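Local coordinates for protein carbon monoxide dehydrogenase (Thermococcus sp. AM4, PDB 6T7J) that probably catalyses the reversible oxidation of carbon monoxide to carbon dioxide, passing the electrons on through iron-sulfur clusters, at residues Asn435-Gly447 with Ile617-Pro631. Residues are numbered along the deposited sequence; the frame is centred on the assembly and turned at random.
Sequences NALRDGTIKGIVG and IYNVILEKRKKLGWP
R625 and W630 meet the end of helix 431-439 where helix 610-627 passes over strand 444-448, the axes of segments 444-447 and 617-627 coming within 9.5 Å at 138°. The strand lies inside a parallel six-stranded sheet, and the C-terminal helix packs on one face of it. R625 is the polar centre. Its chain bends at chi3 (68°), which turns the guanidinium toward the carbonyls at the helix end and the loop. NH2 donates to L437 O at 2.5 Å, nearly in line with the C=O bond and in the guanidinium plane. NH1 donates to K443 O at 2.8 Å, from above that carbonyl plane, and adds a weak bond to L437 O. NE donates to P631 O of its own segment at 3.2 Å, in a fairly straight bond (163°). W630 CE3 lies over one face of the guanidinium, off to the side of its centre. The indole itself is held on both faces. L628 CD1 sits on one, and R438 CG on the other, 3.4 Å from W630 CE2. R438 CA also makes a CH-pi contact over the six-membered ring. K443 lays its CG 3.6 Å from Y618 CE1, while its NZ bonds to G440 O and L632 O. Along the strand, V446 CG2 touches I617 CG2 and I621 CD1. I621 CG2 packs close to G444, where a beta carbon would clash. A leucine in place of R625 would probably leave the carbonyl oxygens of L437, K443 and P631 without their guanidinium donors, and so loosen the C-terminal tail from the end of helix 431-439. The charge of the buried R625 is probably met by these three carbonyl dipoles, which fix the guanidinium's orientation between helix end, loop and tail.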
loop_
_atom_site.group_PDB
_atom_site.type_symbol
_atom_site.label_atom_id
_atom_site.label_comp_id
_atom_site.label_asym_id
_atom_site.label_seq_id
_atom_site.Cartn_x
_atom_site.Cartn_y
_atom_site.Cartn_z
ATOM N N ASN A 435 29.167 -30.443 11.836
ATOM C CA ASN A 435 30.498 -30.753 12.350
ATOM C C ASN A 435 31.538 -29.799 11.784
ATOM O O ASN A 435 32.459 -29.381 12.495
ATOM C CB ASN A 435 30.867 -32.200 12.022
ATOM C CG ASN A 435 29.925 -33.204 12.658
ATOM O OD1 ASN A 435 29.551 -34.200 12.036
ATOM N ND2 ASN A 435 29.535 -32.947 13.903
ATOM N N ALA A 436 31.415 -29.450 10.501
ATOM C CA ALA A 436 32.348 -28.502 9.900
ATOM C C ALA A 436 32.231 -27.121 10.532
ATOM O O ALA A 436 33.232 -26.405 10.655
ATOM C CB ALA A 436 32.113 -28.414 8.395
ATOM N N LEU A 437 31.019 -26.726 10.924
ATOM C CA LEU A 437 30.843 -25.448 11.607
ATOM C C LEU A 437 31.396 -25.504 13.025
ATOM O O LEU A 437 31.981 -24.529 13.509
ATOM C CB LEU A 437 29.365 -25.058 11.626
ATOM C CG LEU A 437 28.721 -24.630 10.305
ATOM C CD1 LEU A 437 27.207 -24.617 10.435
ATOM C CD2 LEU A 437 29.231 -23.266 9.869
ATOM N N ARG A 438 31.219 -26.640 13.707
ATOM C CA ARG A 438 31.702 -26.769 15.080
ATOM C C ARG A 438 33.225 -26.828 15.133
ATOM O O ARG A 438 33.839 -26.290 16.060
ATOM C CB ARG A 438 31.098 -28.008 15.736
ATOM C CG ARG A 438 29.835 -27.735 16.530
ATOM C CD ARG A 438 29.604 -28.798 17.588
ATOM N NE ARG A 438 29.304 -30.094 16.989
ATOM C CZ ARG A 438 28.075 -30.542 16.755
ATOM N NH1 ARG A 438 27.023 -29.797 17.071
ATOM N NH2 ARG A 438 27.897 -31.735 16.203
ATOM N N ASP A 439 33.850 -27.483 14.150
ATOM C CA ASP A 439 35.306 -27.579 14.125
ATOM C C ASP A 439 35.958 -26.234 13.853
ATOM O O ASP A 439 37.045 -25.955 14.372
ATOM C CB ASP A 439 35.755 -28.574 13.054
ATOM C CG ASP A 439 35.433 -30.005 13.412
ATOM O OD1 ASP A 439 34.978 -30.248 14.549
ATOM O OD2 ASP A 439 35.638 -30.889 12.551
ATOM N N GLY A 440 35.314 -25.393 13.050
ATOM C CA GLY A 440 35.961 -24.248 12.453
ATOM C C GLY A 440 36.355 -24.456 11.011
ATOM O O GLY A 440 36.890 -23.528 10.391
ATOM N N THR A 441 36.117 -25.652 10.461
ATOM C CA THR A 441 36.372 -25.882 9.043
ATOM C C THR A 441 35.577 -24.910 8.184
ATOM O O THR A 441 36.066 -24.430 7.153
ATOM C CB THR A 441 36.036 -27.329 8.679
ATOM O OG1 THR A 441 36.363 -28.189 9.780
ATOM C CG2 THR A 441 36.826 -27.766 7.458
ATOM N N ILE A 442 34.352 -24.597 8.596
ATOM C CA ILE A 442 33.557 -23.530 8.005
ATOM C C ILE A 442 33.226 -22.543 9.117
ATOM O O ILE A 442 32.629 -22.923 10.132
ATOM C CB ILE A 442 32.283 -24.066 7.334
ATOM C CG1 ILE A 442 32.649 -24.918 6.116
ATOM C CG2 ILE A 442 31.367 -22.919 6.929
ATOM C CD1 ILE A 442 31.457 -25.395 5.316
ATOM N N LYS A 443 33.638 -21.286 8.938
ATOM C CA LYS A 443 33.404 -20.281 9.972
ATOM C C LYS A 443 31.919 -19.983 10.122
ATOM O O LYS A 443 31.412 -19.864 11.244
ATOM C CB LYS A 443 34.176 -19.002 9.648
ATOM C CG LYS A 443 35.435 -18.810 10.476
ATOM C CD LYS A 443 36.319 -20.046 10.425
ATOM C CE LYS A 443 37.474 -19.937 11.403
ATOM N NZ LYS A 443 38.186 -21.234 11.565
ATOM N N GLY A 444 31.212 -19.864 9.007
ATOM C CA GLY A 444 29.790 -19.608 9.050
ATOM C C GLY A 444 29.201 -19.656 7.660
ATOM O O GLY A 444 29.859 -20.059 6.700
ATOM N N ILE A 445 27.939 -19.246 7.568
ATOM C CA ILE A 445 27.217 -19.177 6.305
ATOM C C ILE A 445 26.681 -17.764 6.143
ATOM O O ILE A 445 26.225 -17.150 7.112
ATOM C CB ILE A 445 26.067 -20.204 6.245
ATOM C CG1 ILE A 445 26.578 -21.598 6.613
ATOM C CG2 ILE A 445 25.425 -20.214 4.864
ATOM C CD1 ILE A 445 25.489 -22.552 7.026
ATOM N N VAL A 446 26.749 -17.240 4.924
ATOM C CA VAL A 446 26.222 -15.913 4.633
ATOM C C VAL A 446 25.364 -15.983 3.379
ATOM O O VAL A 446 25.806 -16.491 2.342
ATOM C CB VAL A 446 27.339 -14.865 4.469
ATOM C CG1 VAL A 446 26.757 -13.551 3.966
ATOM C CG2 VAL A 446 28.052 -14.652 5.792
ATOM N N GLY A 447 24.137 -15.477 3.480
ATOM C CA GLY A 447 23.267 -15.345 2.332
ATOM C C GLY A 447 23.366 -13.973 1.696
ATOM O O GLY A 447 23.130 -12.955 2.352
ATOM N N ILE A 617 31.047 -8.494 8.725
ATOM C CA ILE A 617 30.278 -9.735 8.735
ATOM C C ILE A 617 31.104 -10.863 9.337
ATOM O O ILE A 617 30.605 -11.657 10.147
ATOM C CB ILE A 617 29.803 -10.069 7.307
ATOM C CG1 ILE A 617 28.605 -9.195 6.923
ATOM C CG2 ILE A 617 29.471 -11.549 7.174
ATOM C CD1 ILE A 617 28.462 -8.969 5.433
ATOM N N TYR A 618 32.384 -10.940 8.969
ATOM C CA TYR A 618 33.250 -11.973 9.523
ATOM C C TYR A 618 33.433 -11.797 11.025
ATOM O O TYR A 618 33.467 -12.780 11.772
ATOM C CB TYR A 618 34.601 -11.957 8.813
ATOM C CG TYR A 618 35.512 -13.077 9.246
ATOM C CD1 TYR A 618 35.210 -14.398 8.942
ATOM C CD2 TYR A 618 36.671 -12.815 9.964
ATOM C CE1 TYR A 618 36.038 -15.428 9.336
ATOM C CE2 TYR A 618 37.507 -13.839 10.362
ATOM C CZ TYR A 618 37.186 -15.142 10.047
ATOM O OH TYR A 618 38.014 -16.166 10.442
ATOM N N ASN A 619 33.546 -10.549 11.489
ATOM C CA ASN A 619 33.692 -10.316 12.922
ATOM C C ASN A 619 32.422 -10.691 13.676
ATOM O O ASN A 619 32.489 -11.242 14.779
ATOM C CB ASN A 619 34.066 -8.857 13.182
ATOM C CG ASN A 619 35.543 -8.591 12.967
ATOM O OD1 ASN A 619 36.364 -9.508 13.026
ATOM N ND2 ASN A 619 35.889 -7.334 12.714
ATOM N N VAL A 620 31.256 -10.407 13.092
ATOM C CA VAL A 620 29.998 -10.812 13.717
ATOM C C VAL A 620 29.904 -12.333 13.778
ATOM O O VAL A 620 29.443 -12.908 14.776
ATOM C CB VAL A 620 28.806 -10.188 12.963
ATOM C CG1 VAL A 620 27.540 -11.011 13.160
ATOM C CG2 VAL A 620 28.587 -8.752 13.416
ATOM N N ILE A 621 30.357 -13.010 12.720
ATOM C CA ILE A 621 30.359 -14.471 12.719
ATOM C C ILE A 621 31.288 -15.005 13.804
ATOM O O ILE A 621 30.950 -15.957 14.517
ATOM C CB ILE A 621 30.746 -15.006 11.328
ATOM C CG1 ILE A 621 29.621 -14.739 10.325
ATOM C CG2 ILE A 621 31.061 -16.493 11.395
ATOM C CD1 ILE A 621 29.978 -15.099 8.901
ATOM N N LEU A 622 32.472 -14.403 13.945
ATOM C CA LEU A 622 33.395 -14.823 14.996
ATOM C C LEU A 622 32.798 -14.584 16.378
ATOM O O LEU A 622 33.010 -15.378 17.303
ATOM C CB LEU A 622 34.728 -14.088 14.851
ATOM C CG LEU A 622 35.629 -14.514 13.691
ATOM C CD1 LEU A 622 37.017 -13.909 13.846
ATOM C CD2 LEU A 622 35.709 -16.029 13.592
ATOM N N GLU A 623 32.047 -13.491 16.534
ATOM C CA GLU A 623 31.355 -13.224 17.791
ATOM C C GLU A 623 30.342 -14.320 18.099
ATOM O O GLU A 623 30.270 -14.823 19.229
ATOM C CB GLU A 623 30.670 -11.859 17.714
ATOM C CG GLU A 623 30.482 -11.161 19.043
ATOM C CD GLU A 623 30.021 -9.728 18.873
ATOM O OE1 GLU A 623 28.819 -9.456 19.089
ATOM O OE2 GLU A 623 30.861 -8.874 18.516
ATOM N N LYS A 624 29.548 -14.703 17.097
ATOM C CA LYS A 624 28.570 -15.769 17.294
ATOM C C LYS A 624 29.247 -17.107 17.570
ATOM O O LYS A 624 28.692 -17.946 18.288
ATOM C CB LYS A 624 27.654 -15.876 16.075
ATOM C CG LYS A 624 26.836 -14.623 15.802
ATOM C CD LYS A 624 25.438 -14.744 16.377
ATOM C CE LYS A 624 24.885 -13.386 16.788
ATOM N NZ LYS A 624 24.956 -12.395 15.684
ATOM N N ARG A 625 30.435 -17.326 17.004
ATOM C CA ARG A 625 31.198 -18.530 17.321
ATOM C C ARG A 625 31.661 -18.518 18.771
ATOM O O ARG A 625 31.564 -19.534 19.470
ATOM C CB ARG A 625 32.401 -18.656 16.388
ATOM C CG ARG A 625 32.050 -18.870 14.932
ATOM C CD ARG A 625 33.272 -19.294 14.142
ATOM N NE ARG A 625 33.721 -20.626 14.532
ATOM C CZ ARG A 625 33.235 -21.753 14.026
ATOM N NH1 ARG A 625 32.282 -21.709 13.104
ATOM N NH2 ARG A 625 33.700 -22.923 14.439
ATOM N N LYS A 626 32.176 -17.377 19.235
ATOM C CA LYS A 626 32.622 -17.271 20.620
ATOM C C LYS A 626 31.463 -17.472 21.589
ATOM O O LYS A 626 31.622 -18.111 22.636
ATOM C CB LYS A 626 33.295 -15.917 20.856
ATOM C CG LYS A 626 34.608 -15.737 20.108
ATOM C CD LYS A 626 35.228 -14.364 20.361
ATOM C CE LYS A 626 34.478 -13.263 19.623
ATOM N NZ LYS A 626 35.371 -12.144 19.197
ATOM N N LYS A 627 30.282 -16.943 21.255
ATOM C CA LYS A 627 29.125 -17.130 22.124
ATOM C C LYS A 627 28.634 -18.573 22.138
ATOM O O LYS A 627 27.944 -18.972 23.084
ATOM C CB LYS A 627 27.992 -16.196 21.700
ATOM C CG LYS A 627 28.288 -14.722 21.919
ATOM C CD LYS A 627 27.055 -13.867 21.666
ATOM C CE LYS A 627 27.381 -12.383 21.737
ATOM N NZ LYS A 627 27.868 -11.979 23.088
ATOM N N LEU A 628 28.970 -19.363 21.121
ATOM C CA LEU A 628 28.566 -20.760 21.042
ATOM C C LEU A 628 29.557 -21.707 21.706
ATOM O O LEU A 628 29.350 -22.925 21.664
ATOM C CB LEU A 628 28.378 -21.170 19.576
ATOM C CG LEU A 628 27.061 -20.790 18.899
ATOM C CD1 LEU A 628 27.050 -21.287 17.465
ATOM C CD2 LEU A 628 25.874 -21.343 19.671
ATOM N N GLY A 629 30.622 -21.186 22.312
ATOM C CA GLY A 629 31.634 -22.046 22.890
ATOM C C GLY A 629 32.426 -22.841 21.880
ATOM O O GLY A 629 33.057 -23.836 22.244
ATOM N N TRP A 630 32.409 -22.434 20.619
ATOM C CA TRP A 630 33.109 -23.134 19.557
ATOM C C TRP A 630 34.509 -22.569 19.377
ATOM O O TRP A 630 34.794 -21.439 19.786
ATOM C CB TRP A 630 32.329 -23.016 18.249
ATOM C CG TRP A 630 31.037 -23.767 18.241
ATOM C CD1 TRP A 630 30.536 -24.549 19.240
ATOM C CD2 TRP A 630 30.074 -23.805 17.181
ATOM N NE1 TRP A 630 29.322 -25.073 18.868
ATOM C CE2 TRP A 630 29.016 -24.630 17.607
ATOM C CE3 TRP A 630 30.005 -23.219 15.913
ATOM C CZ2 TRP A 630 27.902 -24.886 16.811
ATOM C CZ3 TRP A 630 28.899 -23.476 15.124
ATOM C CH2 TRP A 630 27.862 -24.302 15.575
ATOM N N PRO A 631 35.422 -23.340 18.764
ATOM C CA PRO A 631 36.754 -22.814 18.448
ATOM C C PRO A 631 36.700 -21.662 17.456
ATOM O O PRO A 631 35.631 -21.338 16.943
ATOM C CB PRO A 631 37.477 -24.022 17.838
ATOM C CG PRO A 631 36.391 -24.954 17.418
ATOM C CD PRO A 631 35.309 -24.769 18.431
#